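Local coordinates for cobalamin biosynthesis protein CobN (Mycobacterium tuberculosis, PDB 7C6O) that serves as the large, catalytic subunit of cobaltochelatase, the enzyme that inserts cobalt into the corrin ring during cobalamin biosynthesis, at residues Trp64-Pro67 with Ser68-Ser71; Gly645-Pro648 with Ala649-Gln653; Ala766-Ala769 with Thr770-Pro774; Asp966-Ala969 with Glu970-Tyr973; Met1143-Thr1146 with Val1147-Phe1151. One frame throughout, in Å; residues are numbered along the deposited sequence.

Contact 1: Trp64-Pro67 with Ser68-Ser71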
loop_
_atom_site.group_PDB
_atom_site.type_symbol
_atom_site.label_atom_id
_atom_site.label_comp_id
_atom_site.label_asym_id
_atom_site.label_seq_id
_atom_site.Cartn_x
_atom_site.Cartn_y
_atom_site.Cartn_z
ATOM N N TRP A 64 42.670 -18.824 2.009
ATOM C CA TRP A 64 41.597 -18.610 2.968
ATOM C C TRP A 64 40.509 -19.660 2.816
ATOM O O TRP A 64 40.280 -20.197 1.728
ATOM C CB TRP A 64 40.982 -17.217 2.820
ATOM C CG TRP A 64 40.610 -16.882 1.417
ATOM C CD1 TRP A 64 39.476 -17.258 0.756
ATOM C CD2 TRP A 64 41.373 -16.097 0.495
ATOM N NE1 TRP A 64 39.488 -16.755 -0.522
ATOM C CE2 TRP A 64 40.642 -16.039 -0.708
ATOM C CE3 TRP A 64 42.603 -15.438 0.569
ATOM C CZ2 TRP A 64 41.101 -15.349 -1.829
ATOM C CZ3 TRP A 64 43.058 -14.752 -0.543
ATOM C CH2 TRP A 64 42.308 -14.714 -1.726
ATOM N N ALA A 65 39.836 -19.934 3.930
ATOM C CA ALA A 65 38.683 -20.819 3.951
ATOM C C ALA A 65 37.931 -20.589 5.251
ATOM O O ALA A 65 38.525 -20.223 6.270
ATOM C CB ALA A 65 39.088 -22.291 3.822
ATOM N N ASN A 66 36.619 -20.801 5.199
ATOM C CA ASN A 66 35.786 -20.717 6.389
ATOM C C ASN A 66 35.649 -22.105 7.000
ATOM O O ASN A 66 35.150 -23.016 6.327
ATOM C CB ASN A 66 34.418 -20.155 6.045
ATOM C CG ASN A 66 33.620 -19.770 7.273
ATOM O OD1 ASN A 66 33.585 -20.503 8.261
ATOM N ND2 ASN A 66 32.977 -18.608 7.219
ATOM N N PRO A 67 36.072 -22.313 8.251
ATOM C CA PRO A 67 35.989 -23.659 8.844
ATOM C C PRO A 67 34.585 -24.238 8.878
ATOM O O PRO A 67 34.445 -25.466 8.935
ATOM C CB PRO A 67 36.540 -23.450 10.263
ATOM C CG PRO A 67 37.391 -22.234 10.166
ATOM C CD PRO A 67 36.733 -21.351 9.147
ATOM N N SER A 68 33.543 -23.408 8.848
ATOM C CA SER A 68 32.181 -23.927 8.837
ATOM C C SER A 68 31.760 -24.454 7.471
ATOM O O SER A 68 30.683 -25.051 7.362
ATOM C CB SER A 68 31.197 -22.848 9.299
ATOM O OG SER A 68 31.082 -21.811 8.341
ATOM N N ARG A 69 32.572 -24.249 6.435
ATOM C CA ARG A 69 32.307 -24.746 5.090
ATOM C C ARG A 69 33.500 -25.531 4.569
ATOM O O ARG A 69 33.889 -25.399 3.405
ATOM C CB ARG A 69 31.979 -23.602 4.131
ATOM C CG ARG A 69 30.938 -22.616 4.624
ATOM C CD ARG A 69 30.606 -21.606 3.534
ATOM N NE ARG A 69 31.773 -20.829 3.121
ATOM C CZ ARG A 69 31.979 -19.557 3.448
ATOM N NH1 ARG A 69 31.090 -18.912 4.190
ATOM N NH2 ARG A 69 33.068 -18.927 3.029
ATOM N N LEU A 70 34.100 -26.363 5.415
ATOM C CA LEU A 70 35.384 -26.984 5.108
ATOM C C LEU A 70 35.332 -28.467 5.439
ATOM O O LEU A 70 35.056 -28.841 6.583
ATOM C CB LEU A 70 36.510 -26.301 5.890
ATOM C CG LEU A 70 37.943 -26.493 5.397
ATOM C CD1 LEU A 70 38.110 -25.888 4.014
ATOM C CD2 LEU A 70 38.926 -25.871 6.380
ATOM N N SER A 71 35.607 -29.307 4.444
ATOM C CA SER A 71 35.731 -30.736 4.679
ATOM C C SER A 71 37.135 -31.069 5.174
ATOM O O SER A 71 38.064 -30.265 5.067
ATOM C CB SER A 71 35.425 -31.526 3.405
ATOM O OG SER A 71 36.414 -31.299 2.413
HETATM O O HOH W 1 35.425 -21.420 2.750
HETATM O O HOH W 2 35.755 -28.629 9.189
#

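Contact 2: Gly645-Pro648 with Ala649-Gln653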
loop_
_atom_site.group_PDB
_atom_site.type_symbol
_atom_site.label_atom_id
_atom_site.label_comp_id
_atom_site.label_asym_id
_atom_site.label_seq_id
_atom_site.Cartn_x
_atom_site.Cartn_y
_atom_site.Cartn_z
ATOM N N GLY A 645 -54.608 -4.980 22.218
ATOM C CA GLY A 645 -55.640 -5.290 21.246
ATOM C C GLY A 645 -55.591 -4.430 20.002
ATOM O O GLY A 645 -56.085 -4.849 18.951
ATOM N N LYS A 646 -55.009 -3.235 20.100
ATOM C CA LYS A 646 -54.864 -2.332 18.965
ATOM C C LYS A 646 -53.644 -2.658 18.108
ATOM O O LYS A 646 -53.479 -2.065 17.036
ATOM C CB LYS A 646 -54.805 -0.884 19.481
ATOM C CG LYS A 646 -54.706 0.204 18.417
ATOM C CD LYS A 646 -55.475 1.454 18.809
ATOM C CE LYS A 646 -56.884 1.421 18.238
ATOM N NZ LYS A 646 -56.867 1.311 16.751
ATOM N N LEU A 647 -52.808 -3.602 18.539
ATOM C CA LEU A 647 -51.618 -3.961 17.769
ATOM C C LEU A 647 -51.896 -4.312 16.311
ATOM O O LEU A 647 -51.105 -3.889 15.451
ATOM C CB LEU A 647 -50.878 -5.115 18.464
ATOM C CG LEU A 647 -49.962 -4.738 19.631
ATOM C CD1 LEU A 647 -49.293 -5.976 20.213
ATOM C CD2 LEU A 647 -48.920 -3.723 19.187
ATOM N N PRO A 648 -52.953 -5.056 15.951
ATOM C CA PRO A 648 -53.188 -5.314 14.518
ATOM C C PRO A 648 -53.317 -4.054 13.677
ATOM O O PRO A 648 -52.862 -4.039 12.526
ATOM C CB PRO A 648 -54.485 -6.132 14.525
ATOM C CG PRO A 648 -54.452 -6.846 15.819
ATOM C CD PRO A 648 -53.843 -5.878 16.795
ATOM N N ALA A 649 -53.916 -2.991 14.218
ATOM C CA ALA A 649 -54.102 -1.771 13.437
ATOM C C ALA A 649 -52.769 -1.093 13.142
ATOM O O ALA A 649 -52.513 -0.676 12.006
ATOM C CB ALA A 649 -55.041 -0.815 14.171
ATOM N N ILE A 650 -51.905 -0.969 14.152
ATOM C CA ILE A 650 -50.614 -0.331 13.921
ATOM C C ILE A 650 -49.704 -1.243 13.106
ATOM O O ILE A 650 -48.870 -0.763 12.328
ATOM C CB ILE A 650 -49.971 0.088 15.260
ATOM C CG1 ILE A 650 -48.681 0.877 15.020
ATOM C CG2 ILE A 650 -49.707 -1.119 16.144
ATOM C CD1 ILE A 650 -48.889 2.160 14.240
ATOM N N ARG A 651 -49.858 -2.566 13.248
ATOM C CA ARG A 651 -49.119 -3.490 12.392
ATOM C C ARG A 651 -49.475 -3.280 10.924
ATOM O O ARG A 651 -48.596 -3.322 10.054
ATOM C CB ARG A 651 -49.398 -4.939 12.795
ATOM C CG ARG A 651 -48.802 -5.389 14.125
ATOM C CD ARG A 651 -49.047 -6.884 14.324
ATOM N NE ARG A 651 -48.634 -7.372 15.639
ATOM C CZ ARG A 651 -49.461 -7.912 16.531
ATOM N NH1 ARG A 651 -50.750 -8.040 16.253
ATOM N NH2 ARG A 651 -48.994 -8.330 17.701
ATOM N N GLN A 652 -50.759 -3.055 10.631
ATOM C CA GLN A 652 -51.172 -2.813 9.252
ATOM C C GLN A 652 -50.572 -1.519 8.717
ATOM O O GLN A 652 -50.141 -1.462 7.558
ATOM C CB GLN A 652 -52.698 -2.771 9.151
ATOM C CG GLN A 652 -53.381 -4.117 9.336
ATOM C CD GLN A 652 -54.889 -4.036 9.181
ATOM O OE1 GLN A 652 -55.440 -2.977 8.877
ATOM N NE2 GLN A 652 -55.566 -5.159 9.392
ATOM N N GLN A 653 -50.547 -0.466 9.541
ATOM C CA GLN A 653 -49.913 0.784 9.127
ATOM C C GLN A 653 -48.443 0.572 8.794
ATOM O O GLN A 653 -47.939 1.110 7.800
ATOM C CB GLN A 653 -50.043 1.839 10.223
ATOM C CG GLN A 653 -51.437 2.390 10.436
ATOM C CD GLN A 653 -51.447 3.511 11.458
ATOM O OE1 GLN A 653 -50.773 4.528 11.288
ATOM N NE2 GLN A 653 -52.196 3.321 12.538
HETATM O O HOH W 3 -56.154 -3.438 16.005
#

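Contact 3: Ala766-Ala769 with Thr770-Pro774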
loop_
_atom_site.group_PDB
_atom_site.type_symbol
_atom_site.label_atom_id
_atom_site.label_comp_id
_atom_site.label_asym_id
_atom_site.label_seq_id
_atom_site.Cartn_x
_atom_site.Cartn_y
_atom_site.Cartn_z
ATOM N N ALA A 766 -20.049 20.399 24.646
ATOM C CA ALA A 766 -19.667 21.195 25.805
ATOM C C ALA A 766 -18.153 21.306 25.918
ATOM O O ALA A 766 -17.624 22.382 26.222
ATOM C CB ALA A 766 -20.263 20.594 27.076
ATOM N N LEU A 767 -17.438 20.202 25.678
ATOM C CA LEU A 767 -15.980 20.245 25.693
ATOM C C LEU A 767 -15.450 21.178 24.613
ATOM O O LEU A 767 -14.494 21.930 24.842
ATOM C CB LEU A 767 -15.411 18.838 25.513
ATOM C CG LEU A 767 -13.886 18.716 25.546
ATOM C CD1 LEU A 767 -13.353 19.154 26.903
ATOM C CD2 LEU A 767 -13.450 17.295 25.226
ATOM N N GLN A 768 -16.062 21.142 23.426
ATOM C CA GLN A 768 -15.675 22.062 22.363
ATOM C C GLN A 768 -15.884 23.511 22.786
ATOM O O GLN A 768 -15.073 24.385 22.458
ATOM C CB GLN A 768 -16.473 21.754 21.096
ATOM C CG GLN A 768 -16.133 22.640 19.915
ATOM C CD GLN A 768 -16.989 22.337 18.703
ATOM O OE1 GLN A 768 -18.217 22.286 18.795
ATOM N NE2 GLN A 768 -16.346 22.127 17.560
ATOM N N ALA A 769 -16.962 23.781 23.527
ATOM C CA ALA A 769 -17.265 25.144 23.952
ATOM C C ALA A 769 -16.228 25.701 24.918
ATOM O O ALA A 769 -16.114 26.924 25.041
ATOM C CB ALA A 769 -18.655 25.199 24.588
ATOM N N THR A 770 -15.480 24.843 25.608
ATOM C CA THR A 770 -14.410 25.282 26.492
ATOM C C THR A 770 -13.083 25.452 25.766
ATOM O O THR A 770 -12.062 25.698 26.416
ATOM C CB THR A 770 -14.223 24.292 27.644
ATOM O OG1 THR A 770 -13.578 23.107 27.154
ATOM C CG2 THR A 770 -15.564 23.920 28.255
ATOM N N GLY A 771 -13.071 25.327 24.443
ATOM C CA GLY A 771 -11.814 25.298 23.725
ATOM C C GLY A 771 -11.066 23.997 23.893
ATOM O O GLY A 771 -9.831 23.993 23.880
ATOM N N TRP A 772 -11.789 22.888 24.065
ATOM C CA TRP A 772 -11.192 21.564 24.246
ATOM C C TRP A 772 -10.233 21.543 25.435
ATOM O O TRP A 772 -9.131 20.992 25.363
ATOM C CB TRP A 772 -10.497 21.096 22.966
ATOM C CG TRP A 772 -11.406 21.106 21.772
ATOM C CD1 TRP A 772 -11.465 22.055 20.793
ATOM C CD2 TRP A 772 -12.395 20.124 21.437
ATOM N NE1 TRP A 772 -12.422 21.721 19.865
ATOM C CE2 TRP A 772 -13.009 20.541 20.240
ATOM C CE3 TRP A 772 -12.817 18.930 22.032
ATOM C CZ2 TRP A 772 -14.020 19.806 19.624
ATOM C CZ3 TRP A 772 -13.821 18.203 21.420
ATOM C CH2 TRP A 772 -14.412 18.644 20.229
ATOM N N ASP A 773 -10.661 22.142 26.539
ATOM C CA ASP A 773 -9.857 22.180 27.754
ATOM C C ASP A 773 -9.842 20.803 28.405
ATOM O O ASP A 773 -10.907 20.299 28.784
ATOM C CB ASP A 773 -10.423 23.224 28.715
ATOM C CG ASP A 773 -9.459 23.583 29.834
ATOM O OD1 ASP A 773 -8.630 22.732 30.219
ATOM O OD2 ASP A 773 -9.536 24.726 30.334
ATOM N N PRO A 774 -8.678 20.163 28.559
ATOM C CA PRO A 774 -8.656 18.822 29.166
ATOM C C PRO A 774 -9.179 18.792 30.590
ATOM O O PRO A 774 -9.798 17.798 30.991
ATOM C CB PRO A 774 -7.170 18.434 29.110
ATOM C CG PRO A 774 -6.571 19.328 28.072
ATOM C CD PRO A 774 -7.336 20.611 28.151
#

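Contact 4: Asp966-Ala969 with Glu970-Tyr973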
loop_
_atom_site.group_PDB
_atom_site.type_symbol
_atom_site.label_atom_id
_atom_site.label_comp_id
_atom_site.label_asym_id
_atom_site.label_seq_id
_atom_site.Cartn_x
_atom_site.Cartn_y
_atom_site.Cartn_z
ATOM N N ASP A 966 -4.547 -36.529 7.154
ATOM C CA ASP A 966 -5.388 -37.698 6.901
ATOM C C ASP A 966 -6.678 -37.537 7.698
ATOM O O ASP A 966 -6.786 -37.963 8.850
ATOM C CB ASP A 966 -4.658 -38.983 7.267
ATOM C CG ASP A 966 -5.243 -40.204 6.580
ATOM O OD1 ASP A 966 -6.393 -40.127 6.096
ATOM O OD2 ASP A 966 -4.552 -41.243 6.522
ATOM N N GLU A 967 -7.669 -36.906 7.072
ATOM C CA GLU A 967 -8.955 -36.643 7.697
ATOM C C GLU A 967 -10.076 -37.015 6.737
ATOM O O GLU A 967 -9.895 -37.047 5.516
ATOM C CB GLU A 967 -9.083 -35.170 8.119
ATOM C CG GLU A 967 -8.095 -34.754 9.205
ATOM C CD GLU A 967 -8.008 -33.248 9.380
ATOM O OE1 GLU A 967 -8.525 -32.510 8.511
ATOM O OE2 GLU A 967 -7.416 -32.802 10.388
ATOM N N ALA A 968 -11.243 -37.302 7.307
ATOM C CA ALA A 968 -12.398 -37.675 6.507
ATOM C C ALA A 968 -12.903 -36.481 5.701
ATOM O O ALA A 968 -12.680 -35.317 6.051
ATOM C CB ALA A 968 -13.515 -38.220 7.396
ATOM N N ALA A 969 -13.596 -36.790 4.601
ATOM C CA ALA A 969 -14.119 -35.740 3.734
ATOM C C ALA A 969 -15.094 -34.839 4.483
ATOM O O ALA A 969 -15.106 -33.619 4.278
ATOM C CB ALA A 969 -14.789 -36.357 2.507
ATOM N N GLU A 970 -15.916 -35.421 5.362
ATOM C CA GLU A 970 -16.866 -34.625 6.130
ATOM C C GLU A 970 -16.181 -33.694 7.122
ATOM O O GLU A 970 -16.828 -32.773 7.630
ATOM C CB GLU A 970 -17.848 -35.534 6.873
ATOM C CG GLU A 970 -18.981 -36.058 6.010
ATOM C CD GLU A 970 -20.222 -36.384 6.819
ATOM O OE1 GLU A 970 -20.128 -36.426 8.064
ATOM O OE2 GLU A 970 -21.294 -36.591 6.211
ATOM N N ASP A 971 -14.898 -33.911 7.409
ATOM C CA ASP A 971 -14.151 -33.061 8.327
ATOM C C ASP A 971 -13.216 -32.088 7.622
ATOM O O ASP A 971 -12.714 -31.164 8.268
ATOM C CB ASP A 971 -13.323 -33.916 9.297
ATOM C CG ASP A 971 -14.181 -34.796 10.185
ATOM O OD1 ASP A 971 -15.315 -34.391 10.516
ATOM O OD2 ASP A 971 -13.710 -35.893 10.557
ATOM N N ASN A 972 -12.969 -32.269 6.323
ATOM C CA ASN A 972 -11.900 -31.532 5.645
ATOM C C ASN A 972 -12.293 -31.383 4.174
ATOM O O ASN A 972 -12.007 -32.257 3.352
ATOM C CB ASN A 972 -10.569 -32.254 5.805
ATOM C CG ASN A 972 -9.389 -31.435 5.316
ATOM O OD1 ASN A 972 -9.530 -30.555 4.466
ATOM N ND2 ASN A 972 -8.210 -31.734 5.846
ATOM N N TYR A 973 -12.937 -30.258 3.853
ATOM C CA TYR A 973 -13.344 -30.017 2.473
ATOM C C TYR A 973 -12.146 -29.707 1.585
ATOM O O TYR A 973 -12.198 -29.946 0.372
ATOM C CB TYR A 973 -14.360 -28.874 2.406
ATOM C CG TYR A 973 -15.642 -29.119 3.181
ATOM C CD1 TYR A 973 -16.008 -30.399 3.581
ATOM C CD2 TYR A 973 -16.489 -28.066 3.504
ATOM C CE1 TYR A 973 -17.177 -30.622 4.290
ATOM C CE2 TYR A 973 -17.660 -28.279 4.210
ATOM C CZ TYR A 973 -17.999 -29.558 4.600
ATOM O OH TYR A 973 -19.164 -29.771 5.302
HETATM O O HOH W 4 -10.975 -34.910 3.346
HETATM O O HOH W 5 -11.356 -36.922 10.354
#

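Contact 5: Met1143-Thr1146 with Val1147-Phe1151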
loop_
_atom_site.group_PDB
_atom_site.type_symbol
_atom_site.label_atom_id
_atom_site.label_comp_id
_atom_site.label_asym_id
_atom_site.label_seq_id
_atom_site.Cartn_x
_atom_site.Cartn_y
_atom_site.Cartn_z
ATOM N N MET A 1143 -21.162 11.818 -7.373
ATOM C CA MET A 1143 -22.490 11.304 -7.691
ATOM C C MET A 1143 -22.451 10.446 -8.949
ATOM O O MET A 1143 -23.037 9.357 -8.989
ATOM C CB MET A 1143 -23.482 12.456 -7.856
ATOM C CG MET A 1143 -23.772 13.219 -6.575
ATOM S SD MET A 1143 -24.929 14.576 -6.864
ATOM C CE MET A 1143 -25.035 15.300 -5.235
ATOM N N ALA A 1144 -21.749 10.915 -9.983
ATOM C CA ALA A 1144 -21.675 10.165 -11.233
ATOM C C ALA A 1144 -20.920 8.855 -11.054
ATOM O O ALA A 1144 -21.291 7.836 -11.646
ATOM C CB ALA A 1144 -21.017 11.014 -12.320
ATOM N N ALA A 1145 -19.849 8.866 -10.257
ATOM C CA ALA A 1145 -19.108 7.634 -10.012
ATOM C C ALA A 1145 -19.979 6.610 -9.300
ATOM O O ALA A 1145 -19.909 5.411 -9.595
ATOM C CB ALA A 1145 -17.848 7.924 -9.197
ATOM N N THR A 1146 -20.814 7.070 -8.361
ATOM C CA THR A 1146 -21.718 6.165 -7.659
ATOM C C THR A 1146 -22.653 5.457 -8.632
ATOM O O THR A 1146 -22.907 4.255 -8.493
ATOM C CB THR A 1146 -22.515 6.937 -6.603
ATOM O OG1 THR A 1146 -21.619 7.460 -5.613
ATOM C CG2 THR A 1146 -23.535 6.030 -5.923
ATOM N N VAL A 1147 -23.164 6.179 -9.633
ATOM C CA VAL A 1147 -24.009 5.540 -10.640
ATOM C C VAL A 1147 -23.227 4.464 -11.384
ATOM O O VAL A 1147 -23.732 3.359 -11.618
ATOM C CB VAL A 1147 -24.588 6.591 -11.605
ATOM C CG1 VAL A 1147 -25.364 5.912 -12.720
ATOM C CG2 VAL A 1147 -25.482 7.571 -10.853
ATOM N N ASP A 1148 -21.980 4.765 -11.753
ATOM C CA ASP A 1148 -21.169 3.802 -12.493
ATOM C C ASP A 1148 -20.869 2.563 -11.659
ATOM O O ASP A 1148 -20.877 1.441 -12.179
ATOM C CB ASP A 1148 -19.863 4.454 -12.953
ATOM C CG ASP A 1148 -20.037 5.331 -14.182
ATOM O OD1 ASP A 1148 -21.098 5.258 -14.837
ATOM O OD2 ASP A 1148 -19.102 6.101 -14.492
ATOM N N TYR A 1149 -20.591 2.743 -10.366
ATOM C CA TYR A 1149 -20.190 1.610 -9.541
ATOM C C TYR A 1149 -21.388 0.758 -9.148
ATOM O O TYR A 1149 -21.277 -0.469 -9.065
ATOM C CB TYR A 1149 -19.429 2.101 -8.307
ATOM C CG TYR A 1149 -18.222 2.951 -8.656
ATOM C CD1 TYR A 1149 -17.586 2.817 -9.888
ATOM C CD2 TYR A 1149 -17.727 3.896 -7.764
ATOM C CE1 TYR A 1149 -16.492 3.595 -10.219
ATOM C CE2 TYR A 1149 -16.628 4.679 -8.089
ATOM C CZ TYR A 1149 -16.018 4.523 -9.316
ATOM O OH TYR A 1149 -14.927 5.297 -9.646
ATOM N N LEU A 1150 -22.544 1.385 -8.913
ATOM C CA LEU A 1150 -23.772 0.613 -8.767
ATOM C C LEU A 1150 -24.069 -0.177 -10.034
ATOM O O LEU A 1150 -24.450 -1.352 -9.967
ATOM C CB LEU A 1150 -24.940 1.538 -8.422
ATOM C CG LEU A 1150 -24.957 2.099 -7.001
ATOM C CD1 LEU A 1150 -26.122 3.064 -6.829
ATOM C CD2 LEU A 1150 -25.035 0.972 -5.977
ATOM N N PHE A 1151 -23.892 0.451 -11.200
ATOM C CA PHE A 1151 -24.055 -0.255 -12.466
ATOM C C PHE A 1151 -23.087 -1.429 -12.564
ATOM O O PHE A 1151 -23.472 -2.533 -12.968
ATOM C CB PHE A 1151 -23.849 0.715 -13.632
ATOM C CG PHE A 1151 -23.905 0.064 -14.993
ATOM C CD1 PHE A 1151 -25.109 -0.058 -15.669
ATOM C CD2 PHE A 1151 -22.751 -0.416 -15.600
ATOM C CE1 PHE A 1151 -25.164 -0.650 -16.920
ATOM C CE2 PHE A 1151 -22.801 -1.011 -16.849
ATOM C CZ PHE A 1151 -24.010 -1.127 -17.511
HETATM O O HOH W 6 -22.283 7.894 -14.306
#

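Contact 1: Trp64-Pro67 with Ser68-Ser71
Asn66 grips Ser68 in an Asx turn superimposed on a type I beta turn, after strand 62-65, an outermost strand of the N-terminal parallel sheet. The CG of Asn66 is anti to the backbone N (chi1 -168°), which carries the amide forward over the turn. Its OD1 takes two bonds from one residue: Ser68 N at 3.0 Å and the Ser68 OG hydroxyl at 2.8 Å. Both donors reach OD1 from the same face of the amide plane, the hydroxyl well above that plane and the N-H tilted less. Asparagine suits this place because its short side chain puts OD1 within reach of the N-H two residues on. Pro67, whose ring holds phi near the value a turn needs, occupies the first corner, and the turn closes with Arg69 N on Asn66 O at 2.9 Å. The other half of the amide, ND2, bonds to Asp49, and Asp49 also forms a salt bridge with Arg69. That bridge probably helps place the guanidinium across Asn66, its plane 56° from the amide. Leu70 CD1 meets Ala65 CB at 3.7 Å, next to Leu45. Over one guanidinium face of Arg69 lies Asn66 CB, 3.5 Å from NH2.

Contact 2: Gly645-Pro648 with Ala649-Gln653
Arg651 lays its guanidinium across Leu647, one turn back in the helix, so that Leu647 CB sits over one face of the planar group, offset toward its rim. The two side chains are skewed to each other; Leu647 CD1 reaches Arg651 NH2 at 3.5 Å while CB stays nearer CZ and NH1. Arginine suits the position because its long aliphatic arm can run along the helix and still expose a flat, weakly hydrated face to a leucine. The arm is extended from CG to NE, and its CG, turned beside the backbone N (chi1 -70°), passes 3.1 Å from Leu647 O. Pro648 lies alongside this chain and points the same way, its CD 3.8 Å from Arg651 NH1. The charged end goes to helix 675-694, where Asp679 and Glu675 form salt bridges with it. Leu647 also sends CD2 toward Ile650 CG2 at 4.1 Å, both residues packing on helix 624-642. Main-chain bonds start the helix: Arg651 N to Leu647 O at 2.9 Å and Gln652 N to Pro648 O at 3.0 Å. A water joins Gly645 O to Ala649 N. Proline is well tolerated in the first turn of a helix, where N-H groups have no i-4 partner within the helix. The arrangement is that of the first turn of an alpha-helix, here helix 647-660, packed against two neighbouring helices.

Contact 3: Ala766-Ala769 with Thr770-Pro774
Leu767 O is gripped by three donors, the hydroxyl OG1 of Thr770 at 2.8 Å, the N-H of Trp772 at 3.0 Å and the N-H of Thr770 at 3.2 Å. The first two lie moderately tilted from the carbonyl plane, whereas Thr770 N stands far above it. With Gly771 N bonding to Gln768 O at 3.0 Å, the Trp772 bond makes a Schellman motif, which ends helix 750-769. Gly771 is its C-prime residue, and the positive phi of 74° is easy for a residue without a side chain. OG1 of Thr770, placed between its own N and carbonyl carbon (chi1 74°), gives to Leu767 O and also accepts from Asp773 N; the second bond makes an ST motif. The reversal folds Trp772 back on the helix. Gln768 CB lies over a face of its six-membered ring in a CH-pi contact, 3.9 Å from the centroid, while Leu767 CD2 meets the ring edge at CE3, 3.6 Å away. Gln768 NE2 bonds to Glu713 and the indole touches Val717, both of helix 710-722. The carbonyls of Leu767 and Gln768, which regular helix bonds no longer serve, are thus taken up by the threonine hydroxyl and the N-H groups of the reversal.

Contact 4: Asp966-Ala969 with Glu970-Tyr973
Glu967 and Asn972 bring their flat ends together at a steep angle, the carboxylate and amide planes lying 60° apart. Neither group is met in its plane. Asn972 ND2 approaches Glu967 OE1 from above the carboxylate plane, at 2.8 Å, and the oxygen in turn is tilted from the plane of the amide, so the hydrogen bond is a bent one of 133°. At the third flat group, the Tyr973 ring, Ala969 O sits in plane at the edge, 3.4 Å from CD1, a place where the ring's slightly positive C-H rim can meet a carbonyl oxygen. The Tyr973 side chain also touches Trp877, Pro932 and Ile934. Backbone bonds shape the chain that connects these groups: Asp971 N binds Ala968 O at 3.0 Å and Asn972 N binds Ala969 O at 3.3 Å, giving two overlapping type I turns in the loop between helix 949-963 and helix 973-985. Asn972 is the N-cap of the second helix. Its CG stands anti to the backbone N (chi1 -171°), which lets OD1 accept from Arg975 N while ND2 serves both Glu967 and Val962 O. Asparagine suits the spot since it presents an acceptor to the helix it caps, and a donor to Glu967 and the preceding helix. Glu967 OE1 also forms a salt bridge with Arg933, whose charge probably keeps the carboxylate ionised. One water links Asp971 OD2, at 2.6 Å, with Ala968 N. Another donates to Glu967 O and to Asn972 O, the latter at 2.8 Å, bridging the two arms of the loop.

Contact 5: Met1143-Thr1146 with Val1147-Phe1151
Met1143 to Thr1146 offer their carbonyls in turn to the N-H groups four residues on, in regular alpha-helical bonds that run from Val1147 N to Met1143 O, at 3.2 Å, through to Leu1150 N to Thr1146 O, at 2.9 Å. Along this frame, inside helix 1136-1157, the side chains pair by the same four-residue step. Tyr1149 leans back over Ala1145: its CG is turned beside its own backbone N (chi1 -56°), and the ring lies with one face above Ala1145 O, displaced toward the rim, with CG 3.1 Å from that oxygen. The methyl group of Ala1145 touches the ring at CE2, 3.6 Å away. A small residue suits that place, because the ring can then settle close to the helix. Thr1146 and Leu1150 run side by side and point the same way, CG2 meeting CD1 at 4.0 Å. Threonine divides its branches here. The methyl, anti to the backbone N, goes to the leucine, while OG1 is turned back beside the N and bonds to Glu1142 O, and also to Arg1122. Val1147 packs on helix 1162-1174, Met1143 on that helix and on helix 1126-1132, and Ala1144 meets Ala1189 and Met1193 of helix 1187-1203. On that side Asp1148 forms a salt bridge with Arg1196. A water donates to Ala1144 O at 2.8 Å and, weakly, to Asp1148 OD1. The hydroxyl of Thr1146 is thus spent on main chain and arginine, and the carboxylate of Asp1148 is balanced by a guanidinium, which leaves Met1143, Val1147 and Leu1150 to apolar packing.

In the fold
The five contacts follow one another along the chain, each local, and none touches another. Contact 1 stands apart, at the edge of the N-terminal parallel sheet where strand 62-65 passes to helix 72-79; its centre is about 91 Å from that of contact 2, on the opposite side of the chain's centre. Contacts 2 to 5 all belong to the part of the chain related to CobN and magnesium chelatase. Contact 2 opens helix 647-660, contact 3 closes helix 750-769, contact 4 leads into helix 973-985, and contact 5 lies within helix 1136-1157, its centre about 40 Å from both contacts 2 and 3. Caps, a C-terminal reversal and a turn after a strand thus set the joints of separate helices and sheets, tens of Å apart in one large chain.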